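Local coordinates for siderophore-interacting protein (Aeromonas hydrophila, PDB 6K2L) that binds FAD and, as its family suggests, probably uses the flavin to reduce ferric siderophores so that iron is released inside the cell, at residues A[163-171]-A[196-207]. The protein carries 1 engineered substitution. Sequence-based numbering, arbitrary orientation.
Sequences RGHIALLVP and ETAPLVEYFTSL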
loop_
_atom_site.group_PDB
_atom_site.type_symbol
_atom_site.label_atom_id
_atom_site.label_comp_id
_atom_site.label_asym_id
_atom_site.label_seq_id
_atom_site.Cartn_x
_atom_site.Cartn_y
_atom_site.Cartn_z
ATOM N N ARG A 163 -12.307 -0.206 -12.707
ATOM C CA ARG A 163 -13.682 0.234 -12.890
ATOM C C ARG A 163 -14.549 -0.339 -11.782
ATOM O O ARG A 163 -14.180 -1.301 -11.112
ATOM C CB ARG A 163 -14.229 -0.197 -14.245
ATOM C CG ARG A 163 -13.492 0.441 -15.387
ATOM C CD ARG A 163 -14.342 0.479 -16.629
ATOM N NE ARG A 163 -15.379 1.512 -16.562
ATOM C CZ ARG A 163 -15.190 2.807 -16.820
ATOM N NH1 ARG A 163 -13.982 3.258 -17.164
ATOM N NH2 ARG A 163 -16.221 3.647 -16.744
ATOM N N GLY A 164 -15.705 0.252 -11.592
ATOM C CA GLY A 164 -16.669 -0.346 -10.707
ATOM C C GLY A 164 -17.547 0.691 -10.048
ATOM O O GLY A 164 -17.713 1.807 -10.533
ATOM N N HIS A 165 -18.121 0.297 -8.917
ATOM C CA HIS A 165 -19.010 1.148 -8.153
ATOM C C HIS A 165 -18.770 0.906 -6.674
ATOM O O HIS A 165 -18.574 -0.238 -6.241
ATOM C CB HIS A 165 -20.481 0.875 -8.482
ATOM C CG HIS A 165 -20.792 0.862 -9.952
ATOM N ND1 HIS A 165 -21.103 2.004 -10.658
ATOM C CD2 HIS A 165 -20.864 -0.158 -10.841
ATOM C CE1 HIS A 165 -21.346 1.691 -11.916
ATOM N NE2 HIS A 165 -21.222 0.382 -12.051
ATOM N N ILE A 166 -18.813 1.992 -5.908
ATOM C CA ILE A 166 -18.708 1.982 -4.462
ATOM C C ILE A 166 -19.897 2.754 -3.899
ATOM O O ILE A 166 -20.207 3.857 -4.367
ATOM C CB ILE A 166 -17.369 2.602 -4.009
ATOM C CG1 ILE A 166 -16.215 1.786 -4.589
ATOM C CG2 ILE A 166 -17.299 2.690 -2.479
ATOM C CD1 ILE A 166 -14.883 2.407 -4.382
ATOM N N ALA A 167 -20.569 2.184 -2.900
ATOM C CA ALA A 167 -21.626 2.891 -2.177
ATOM C C ALA A 167 -21.320 2.853 -0.683
ATOM O O ALA A 167 -21.011 1.789 -0.144
ATOM C CB ALA A 167 -22.996 2.272 -2.453
ATOM N N LEU A 168 -21.424 3.996 -0.002
ATOM C CA LEU A 168 -21.196 4.031 1.440
ATOM C C LEU A 168 -22.408 4.562 2.203
ATOM O O LEU A 168 -22.997 5.566 1.809
ATOM C CB LEU A 168 -19.991 4.884 1.756
ATOM C CG LEU A 168 -18.673 4.414 1.123
ATOM C CD1 LEU A 168 -17.600 5.464 1.308
ATOM C CD2 LEU A 168 -18.224 3.099 1.728
ATOM N N LEU A 169 -22.744 3.924 3.335
ATOM C CA LEU A 169 -23.756 4.423 4.277
ATOM C C LEU A 169 -23.071 5.079 5.485
ATOM O O LEU A 169 -22.341 4.414 6.221
ATOM C CB LEU A 169 -24.662 3.282 4.729
ATOM C CG LEU A 169 -25.904 3.597 5.591
ATOM C CD1 LEU A 169 -26.763 4.722 4.968
ATOM C CD2 LEU A 169 -26.801 2.345 5.877
ATOM N N VAL A 170 -23.293 6.379 5.680
ATOM C CA VAL A 170 -22.767 7.141 6.821
ATOM C C VAL A 170 -23.934 7.663 7.660
ATOM O O VAL A 170 -25.037 7.883 7.127
ATOM C CB VAL A 170 -21.870 8.315 6.373
ATOM C CG1 VAL A 170 -20.589 7.818 5.736
ATOM C CG2 VAL A 170 -22.613 9.245 5.414
ATOM N N PRO A 171 -23.739 7.910 8.971
ATOM C CA PRO A 171 -24.852 8.377 9.813
ATOM C C PRO A 171 -25.190 9.865 9.670
ATOM O O PRO A 171 -26.312 10.275 9.987
ATOM C CB PRO A 171 -24.357 8.059 11.231
ATOM C CG PRO A 171 -22.883 8.186 11.140
ATOM C CD PRO A 171 -22.520 7.670 9.766
ATOM N N GLU A 196 -31.562 2.145 8.105
ATOM C CA GLU A 196 -32.069 2.661 6.836
ATOM C C GLU A 196 -31.153 2.240 5.679
ATOM O O GLU A 196 -30.490 3.054 5.043
ATOM C CB GLU A 196 -32.220 4.180 6.927
ATOM C CG GLU A 196 -32.587 4.684 8.344
ATOM C CD GLU A 196 -32.882 6.200 8.443
ATOM O OE1 GLU A 196 -31.969 7.028 8.200
ATOM O OE2 GLU A 196 -34.035 6.557 8.787
ATOM N N THR A 197 -31.140 0.933 5.396
ATOM C CA THR A 197 -30.282 0.399 4.346
ATOM C C THR A 197 -30.969 0.326 2.991
ATOM O O THR A 197 -30.282 0.234 1.964
ATOM C CB THR A 197 -29.800 -1.012 4.689
ATOM O OG1 THR A 197 -30.929 -1.901 4.757
ATOM C CG2 THR A 197 -29.043 -1.031 6.013
ATOM N N ALA A 198 -32.299 0.350 2.969
ATOM C CA ALA A 198 -33.018 0.058 1.733
ATOM C C ALA A 198 -32.655 0.985 0.580
ATOM O O ALA A 198 -32.496 0.470 -0.538
ATOM C CB ALA A 198 -34.532 0.068 1.980
ATOM N N PRO A 199 -32.506 2.312 0.744
ATOM C CA PRO A 199 -32.070 3.117 -0.427
ATOM C C PRO A 199 -30.755 2.621 -1.024
ATOM O O PRO A 199 -30.695 2.332 -2.233
ATOM C CB PRO A 199 -31.961 4.544 0.140
ATOM C CG PRO A 199 -32.831 4.537 1.370
ATOM C CD PRO A 199 -32.680 3.156 1.943
ATOM N N LEU A 200 -29.702 2.483 -0.201
ATOM C CA LEU A 200 -28.438 1.939 -0.697
ATOM C C LEU A 200 -28.651 0.620 -1.433
ATOM O O LEU A 200 -28.123 0.436 -2.534
ATOM C CB LEU A 200 -27.443 1.749 0.448
ATOM C CG LEU A 200 -25.974 1.519 0.058
ATOM C CD1 LEU A 200 -25.042 2.079 1.112
ATOM C CD2 LEU A 200 -25.656 0.044 -0.179
ATOM N N VAL A 201 -29.392 -0.322 -0.827
ATOM C CA VAL A 201 -29.491 -1.671 -1.393
ATOM C C VAL A 201 -30.250 -1.655 -2.702
ATOM O O VAL A 201 -29.829 -2.291 -3.674
ATOM C CB VAL A 201 -30.130 -2.663 -0.404
ATOM C CG1 VAL A 201 -30.161 -4.064 -1.011
ATOM C CG2 VAL A 201 -29.342 -2.685 0.872
ATOM N N GLU A 202 -31.373 -0.938 -2.752
ATOM C CA GLU A 202 -32.061 -0.713 -4.013
ATOM C C GLU A 202 -31.112 -0.167 -5.068
ATOM O O GLU A 202 -31.047 -0.704 -6.189
ATOM C CB GLU A 202 -33.246 0.240 -3.817
ATOM C CG GLU A 202 -33.884 0.638 -5.137
ATOM C CD GLU A 202 -35.327 1.136 -5.011
ATOM O OE1 GLU A 202 -35.543 2.355 -4.767
ATOM O OE2 GLU A 202 -36.259 0.309 -5.164
ATOM N N TYR A 203 -30.339 0.876 -4.723
ATOM C CA TYR A 203 -29.468 1.496 -5.723
ATOM C C TYR A 203 -28.420 0.528 -6.229
ATOM O O TYR A 203 -28.181 0.449 -7.436
ATOM C CB TYR A 203 -28.786 2.727 -5.158
ATOM C CG TYR A 203 -27.502 3.100 -5.856
ATOM C CD1 TYR A 203 -27.521 3.811 -7.059
ATOM C CD2 TYR A 203 -26.261 2.745 -5.314
ATOM C CE1 TYR A 203 -26.337 4.180 -7.708
ATOM C CE2 TYR A 203 -25.080 3.097 -5.948
ATOM C CZ TYR A 203 -25.127 3.825 -7.141
ATOM O OH TYR A 203 -23.959 4.186 -7.758
ATOM N N PHE A 204 -27.785 -0.217 -5.323
ATOM C CA PHE A 204 -26.698 -1.100 -5.734
ATOM C C PHE A 204 -27.211 -2.303 -6.490
ATOM O O PHE A 204 -26.499 -2.828 -7.356
ATOM C CB PHE A 204 -25.851 -1.580 -4.548
ATOM C CG PHE A 204 -24.378 -1.673 -4.877
ATOM C CD1 PHE A 204 -23.552 -0.565 -4.710
ATOM C CD2 PHE A 204 -23.835 -2.839 -5.401
ATOM C CE1 PHE A 204 -22.198 -0.615 -5.036
ATOM C CE2 PHE A 204 -22.483 -2.906 -5.726
ATOM C CZ PHE A 204 -21.663 -1.779 -5.542
ATOM N N THR A 205 -28.420 -2.768 -6.169
ATOM C CA THR A 205 -28.970 -3.883 -6.925
ATOM C C THR A 205 -29.417 -3.444 -8.318
ATOM O O THR A 205 -29.416 -4.274 -9.236
ATOM C CB THR A 205 -30.115 -4.540 -6.144
ATOM O OG1 THR A 205 -31.094 -3.553 -5.778
ATOM C CG2 THR A 205 -29.580 -5.223 -4.869
ATOM N N SER A 206 -29.772 -2.153 -8.499
ATOM C CA SER A 206 -30.082 -1.632 -9.830
ATOM C C SER A 206 -28.880 -1.581 -10.779
ATOM O O SER A 206 -29.086 -1.458 -11.991
ATOM C CB SER A 206 -30.685 -0.220 -9.746
ATOM O OG SER A 206 -29.700 0.801 -9.545
ATOM N N LEU A 207 -27.619 -1.646 -10.269
ATOM C CA LEU A 207 -26.492 -1.466 -11.186
ATOM C C LEU A 207 -26.175 -2.765 -11.929
ATOM O O LEU A 207 -26.203 -3.850 -11.342
ATOM C CB LEU A 207 -25.234 -1.000 -10.452
ATOM C CG LEU A 207 -25.326 0.160 -9.469
ATOM C CD1 LEU A 207 -24.185 0.055 -8.449
ATOM C CD2 LEU A 207 -25.328 1.526 -10.156
#
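Ala167, His165 and Leu169 line the side of strand 163-170 on which helix 198-205 packs, a strand-helix pairing in the parallel-sheet alpha/beta domain that siderophore-interacting proteins share with ferredoxin-NADP reductases. The short axes run antiparallel (176°) and 9.3 Å apart. The layer between them is held by side-chain packing, with no hydrogen bond from strand to helix; Ile166 and Leu168 point to the other side of the sheet.

At the middle, the methyl of Ala167 sits among three side chains. Leu200 meets it with CG, 4.0 Å from Ala167 CB, while the rings of Tyr203 and Phe204 both bring an edge to it, the closer being Phe204 CD1 at 3.7 Å from Ala167 CB. Leu200 swings CG anti to its backbone N (chi1 -165°), which carries CD1 on to the next residue facing the helix, 3.8 Å from Leu169 CB and lying against the Leu168-Leu169 peptide. Leu169 extends toward Glu196 and Thr197, where its CD2 meets Thr197 CG2, the two side chains crossing at about a right angle, and rests 3.8 Å from Glu196 O. Val142 of the adjacent strand 138-144 touches both Leu200 and Phe204, and Leu224 and Met228 of helix 222-235 pack against Leu200 and Phe204 respectively.

In the loop that follows the helix, Leu207 reaches back to the strand. Its CD1 makes a CH-pi contact over a face of the His165 imidazole, 4.2 Å from the ring centroid, and also lies above the centre of the Phe204 ring, so one methyl packs on both rings. Phe204 turns its rim to the strand backbone: CZ stands 3.5 Å from His165 O, which lies in the plane of the phenyl ring.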